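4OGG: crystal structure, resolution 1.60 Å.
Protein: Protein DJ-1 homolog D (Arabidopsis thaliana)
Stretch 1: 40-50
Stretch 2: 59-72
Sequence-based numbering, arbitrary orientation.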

# COMPACT_ATOMS: atom_id res chain seq x y z
N LYS C 40 3.57 27.56 5.13
CA LYS C 40 3.48 28.36 6.35
C LYS C 40 3.25 27.48 7.57
O LYS C 40 2.92 26.30 7.44
CB LYS C 40 2.32 29.36 6.23
CG LYS C 40 2.31 30.17 4.94
CD LYS C 40 1.17 31.18 4.93
CE LYS C 40 -0.18 30.50 5.11
NZ LYS C 40 -1.30 31.48 5.05
N ALA C 41 3.41 28.06 8.75
CA ALA C 41 3.20 27.33 9.99
C ALA C 41 1.80 26.75 9.95
O ALA C 41 0.84 27.43 9.57
CB ALA C 41 3.36 28.26 11.19
N GLY C 42 1.68 25.49 10.36
CA GLY C 42 0.39 24.84 10.35
C GLY C 42 0.24 23.92 9.15
O GLY C 42 -0.56 22.98 9.18
N ASP C 43 0.99 24.19 8.09
CA ASP C 43 0.94 23.36 6.89
C ASP C 43 1.65 22.04 7.16
O ASP C 43 2.46 21.94 8.08
CB ASP C 43 1.61 24.04 5.69
CG ASP C 43 0.79 25.17 5.12
OD1 ASP C 43 -0.43 25.24 5.40
OD2 ASP C 43 1.36 25.99 4.37
N SER C 44 1.35 21.03 6.35
CA SER C 44 1.96 19.72 6.52
C SER C 44 2.82 19.29 5.35
O SER C 44 2.65 19.76 4.22
CB SER C 44 0.87 18.67 6.76
OG SER C 44 -0.01 18.59 5.65
N CYS C 45 3.76 18.39 5.64
CA CYS C 45 4.66 17.84 4.64
C CYS C 45 4.58 16.32 4.70
O CYS C 45 4.63 15.75 5.79
CB CYS C 45 6.12 18.19 4.94
SG CYS C 45 6.62 19.88 4.66
N PRO C 46 4.44 15.66 3.55
CA PRO C 46 4.39 14.20 3.63
C PRO C 46 5.82 13.78 3.95
O PRO C 46 6.76 14.52 3.66
CB PRO C 46 3.98 13.79 2.22
CG PRO C 46 4.56 14.88 1.36
CD PRO C 46 4.24 16.12 2.16
N THR C 47 6.00 12.61 4.56
CA THR C 47 7.35 12.15 4.85
C THR C 47 7.56 10.78 4.22
O THR C 47 6.60 10.12 3.84
CB THR C 47 7.61 12.02 6.37
OG1 THR C 47 6.75 11.02 6.92
CG2 THR C 47 7.35 13.35 7.07
N ALA C 48 8.82 10.37 4.11
CA ALA C 48 9.15 9.08 3.54
C ALA C 48 9.74 8.16 4.60
O ALA C 48 10.46 8.62 5.49
CB ALA C 48 10.15 9.25 2.40
N VAL C 49 9.40 6.88 4.51
CA VAL C 49 9.94 5.88 5.42
C VAL C 49 10.97 5.15 4.56
O VAL C 49 10.61 4.50 3.58
CB VAL C 49 8.86 4.86 5.87
CG1 VAL C 49 9.53 3.70 6.61
CG2 VAL C 49 7.84 5.54 6.77
N HIS C 50 12.24 5.29 4.89
CA HIS C 50 13.30 4.63 4.15
C HIS C 50 13.85 3.52 5.02
O HIS C 50 14.58 3.76 5.99
CB HIS C 50 14.39 5.62 3.76
CG HIS C 50 13.99 6.51 2.62
ND1 HIS C 50 14.80 7.52 2.14
CD2 HIS C 50 12.88 6.52 1.85
CE1 HIS C 50 14.21 8.11 1.11
NE2 HIS C 50 13.04 7.52 0.92
N PHE C 59 13.97 0.79 0.63
CA PHE C 59 12.61 0.73 0.12
C PHE C 59 11.91 1.97 0.69
O PHE C 59 12.29 2.45 1.75
CB PHE C 59 11.91 -0.52 0.64
CG PHE C 59 10.44 -0.57 0.34
CD1 PHE C 59 9.98 -0.71 -0.97
CD2 PHE C 59 9.51 -0.48 1.36
CE1 PHE C 59 8.62 -0.76 -1.25
CE2 PHE C 59 8.14 -0.53 1.09
CZ PHE C 59 7.70 -0.67 -0.22
N GLU C 60 10.90 2.48 -0.01
CA GLU C 60 10.18 3.65 0.49
C GLU C 60 8.66 3.49 0.53
O GLU C 60 8.05 2.92 -0.38
CB GLU C 60 10.50 4.90 -0.34
CG GLU C 60 9.68 6.14 0.11
CD GLU C 60 9.91 7.37 -0.76
OE1 GLU C 60 11.08 7.79 -0.88
OE2 GLU C 60 8.93 7.91 -1.31
N SER C 61 8.07 4.00 1.60
CA SER C 61 6.62 4.02 1.78
C SER C 61 6.37 5.35 2.48
O SER C 61 7.33 6.03 2.86
CB SER C 61 6.14 2.83 2.63
OG SER C 61 6.64 2.86 3.95
N ARG C 62 5.11 5.74 2.64
CA ARG C 62 4.84 7.02 3.30
C ARG C 62 4.84 6.93 4.82
O ARG C 62 4.39 5.95 5.40
CB ARG C 62 3.50 7.60 2.82
CG ARG C 62 3.57 8.23 1.45
CD ARG C 62 2.33 9.05 1.13
NE ARG C 62 2.13 10.17 2.05
CZ ARG C 62 1.29 11.18 1.81
NH1 ARG C 62 0.58 11.19 0.69
NH2 ARG C 62 1.14 12.16 2.69
N GLY C 63 5.34 7.98 5.46
CA GLY C 63 5.38 8.03 6.91
C GLY C 63 4.30 8.94 7.45
O GLY C 63 3.30 9.19 6.78
N HIS C 64 4.49 9.45 8.66
CA HIS C 64 3.50 10.35 9.25
C HIS C 64 3.56 11.69 8.52
O HIS C 64 4.63 12.11 8.07
CB HIS C 64 3.81 10.67 10.72
CG HIS C 64 4.00 9.47 11.60
ND1 HIS C 64 5.15 8.71 11.58
CD2 HIS C 64 3.23 8.97 12.59
CE1 HIS C 64 5.08 7.79 12.52
NE2 HIS C 64 3.92 7.92 13.15
N ASN C 65 2.43 12.36 8.39
CA ASN C 65 2.46 13.68 7.77
C ASN C 65 3.08 14.54 8.87
O ASN C 65 2.75 14.36 10.05
CB ASN C 65 1.06 14.18 7.44
CG ASN C 65 0.43 13.41 6.30
OD1 ASN C 65 1.07 13.16 5.28
ND2 ASN C 65 -0.83 13.03 6.47
N PHE C 66 3.97 15.45 8.50
CA PHE C 66 4.63 16.31 9.48
C PHE C 66 4.08 17.73 9.44
O PHE C 66 4.09 18.37 8.39
CB PHE C 66 6.14 16.35 9.24
CG PHE C 66 6.90 17.02 10.34
CD1 PHE C 66 7.30 16.31 11.46
CD2 PHE C 66 7.17 18.38 10.28
CE1 PHE C 66 7.96 16.94 12.52
CE2 PHE C 66 7.83 19.03 11.33
CZ PHE C 66 8.22 18.30 12.45
N THR C 67 3.63 18.23 10.59
CA THR C 67 3.08 19.57 10.68
C THR C 67 4.14 20.60 11.05
O THR C 67 4.78 20.50 12.10
CB THR C 67 1.94 19.64 11.71
OG1 THR C 67 0.95 18.65 11.41
CG2 THR C 67 1.29 21.02 11.69
N LEU C 68 4.33 21.59 10.18
CA LEU C 68 5.30 22.65 10.39
C LEU C 68 4.80 23.62 11.45
O LEU C 68 3.60 23.83 11.58
CB LEU C 68 5.53 23.41 9.08
CG LEU C 68 5.92 22.54 7.88
CD1 LEU C 68 5.83 23.36 6.60
CD2 LEU C 68 7.33 21.99 8.08
N ASN C 69 5.72 24.22 12.21
CA ASN C 69 5.33 25.17 13.25
C ASN C 69 5.87 26.57 12.98
O ASN C 69 5.72 27.47 13.82
CB ASN C 69 5.76 24.69 14.64
CG ASN C 69 7.27 24.69 14.84
OD1 ASN C 69 8.03 25.13 13.98
ND2 ASN C 69 7.71 24.21 15.99
N ALA C 70 6.50 26.76 11.83
CA ALA C 70 7.05 28.06 11.46
C ALA C 70 6.89 28.33 9.97
O ALA C 70 6.67 27.42 9.17
CB ALA C 70 8.51 28.14 11.86
N THR C 71 7.02 29.60 9.60
CA THR C 71 6.87 30.03 8.21
C THR C 71 8.21 30.41 7.58
O THR C 71 8.84 31.39 7.96
CB THR C 71 5.90 31.22 8.12
OG1 THR C 71 4.67 30.87 8.77
CG2 THR C 71 5.62 31.59 6.66
N PHE C 72 8.63 29.61 6.59
CA PHE C 72 9.89 29.81 5.89
C PHE C 72 10.15 31.26 5.46
O PHE C 72 11.22 31.81 5.73
CB PHE C 72 9.92 28.90 4.65
CG PHE C 72 11.24 28.90 3.94
CD1 PHE C 72 11.59 29.93 3.07
CD2 PHE C 72 12.15 27.87 4.15
CE1 PHE C 72 12.83 29.94 2.43
CE2 PHE C 72 13.40 27.87 3.52
CZ PHE C 72 13.73 28.91 2.66
O HOH W 1 3.33 11.30 4.95

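The two stretches run antiparallel and pair mainly through their backbones, burying 996 Å² between them, both sides summed. Pairing falls into two short ladders, S44 with T67 and C45 with F66 in one, A48 to H50 with R62 to E60 in the other. Between C45 and A48 the register shifts by one residue. The axes of strands 47-50 and 59-62 approach to 4.6 Å, their N-to-C directions 144° apart.

Main-chain hydrogen bonds hold both ladders. C45 and F66 form a reciprocal pair, with C45 N to F66 O and F66 N to C45 O each 2.8 Å. V49 and S61 are less even: V49 N lies 2.8 Å from S61 O, whereas S61 N lies 3.3 Å from V49 O. The pattern continues beyond the ladders, where L68 uses both of its polar main-chain atoms: L68 N donates to D43 O and L68 O accepts from G42 N, both at 2.8 Å. G63 N to T47 O, at 3.0 Å, adds a further link. Between these bonds, CA-H groups face carbonyl oxygens, as in S44 CA to F66 O at 3.1 Å and E60 CA to V49 O at 3.2 Å.

A type II turn from K40 to D43 shapes the start of the first stretch. It is closed by D43 N to K40 O at 2.9 Å and braced by K40 N to D43 OD2 at 2.8 Å. G42, with phi of 101°, adopts backbone angles at which a CB would jam against the preceding carbonyl oxygen. Next to it, A41 N donates to T71 OG1 at 3.1 Å, so a side-chain hydroxyl takes the place of a main-chain acceptor.

Side-chain polar bonds reinforce the second ladder and the shift. H50 and E60 lie on the same face of the sheet, and H50 NE2 donates to E60 OE1 at 2.7 Å, with the acceptor at the ring edge, near its plane, where the nitrogen's hydrogen points. T47 OG1 donates to H64 O at 2.6 Å, tying a side chain to the backbone where the register changes. Water 1 fills the same region: it accepts from T47 N at 3.0 Å and from R62 NH2 at 3.3 Å, and donates to G63 O at 2.8 Å. R62 NH2 also makes a weak hydrogen bond to N65 OD1 at 2.8 Å, while P46 CB sits over one face of the guanidinium, 3.3 Å from R62 NH2.

Apolar contacts complete the packing. L68 has the largest covered area of any residue here, and its CD1 lies 4.1 Å from C45 SG. T47 CG2 meets F66 CB at 3.9 Å. V49 shares a face with S61, and its CG2 rests 3.5 Å from G63 CA. The absence of a side chain at G63 permits this closeness: an ideal CB there would fall 2.6 Å from T47 OG1, a clash, and only 3.2 Å from V49 CG2.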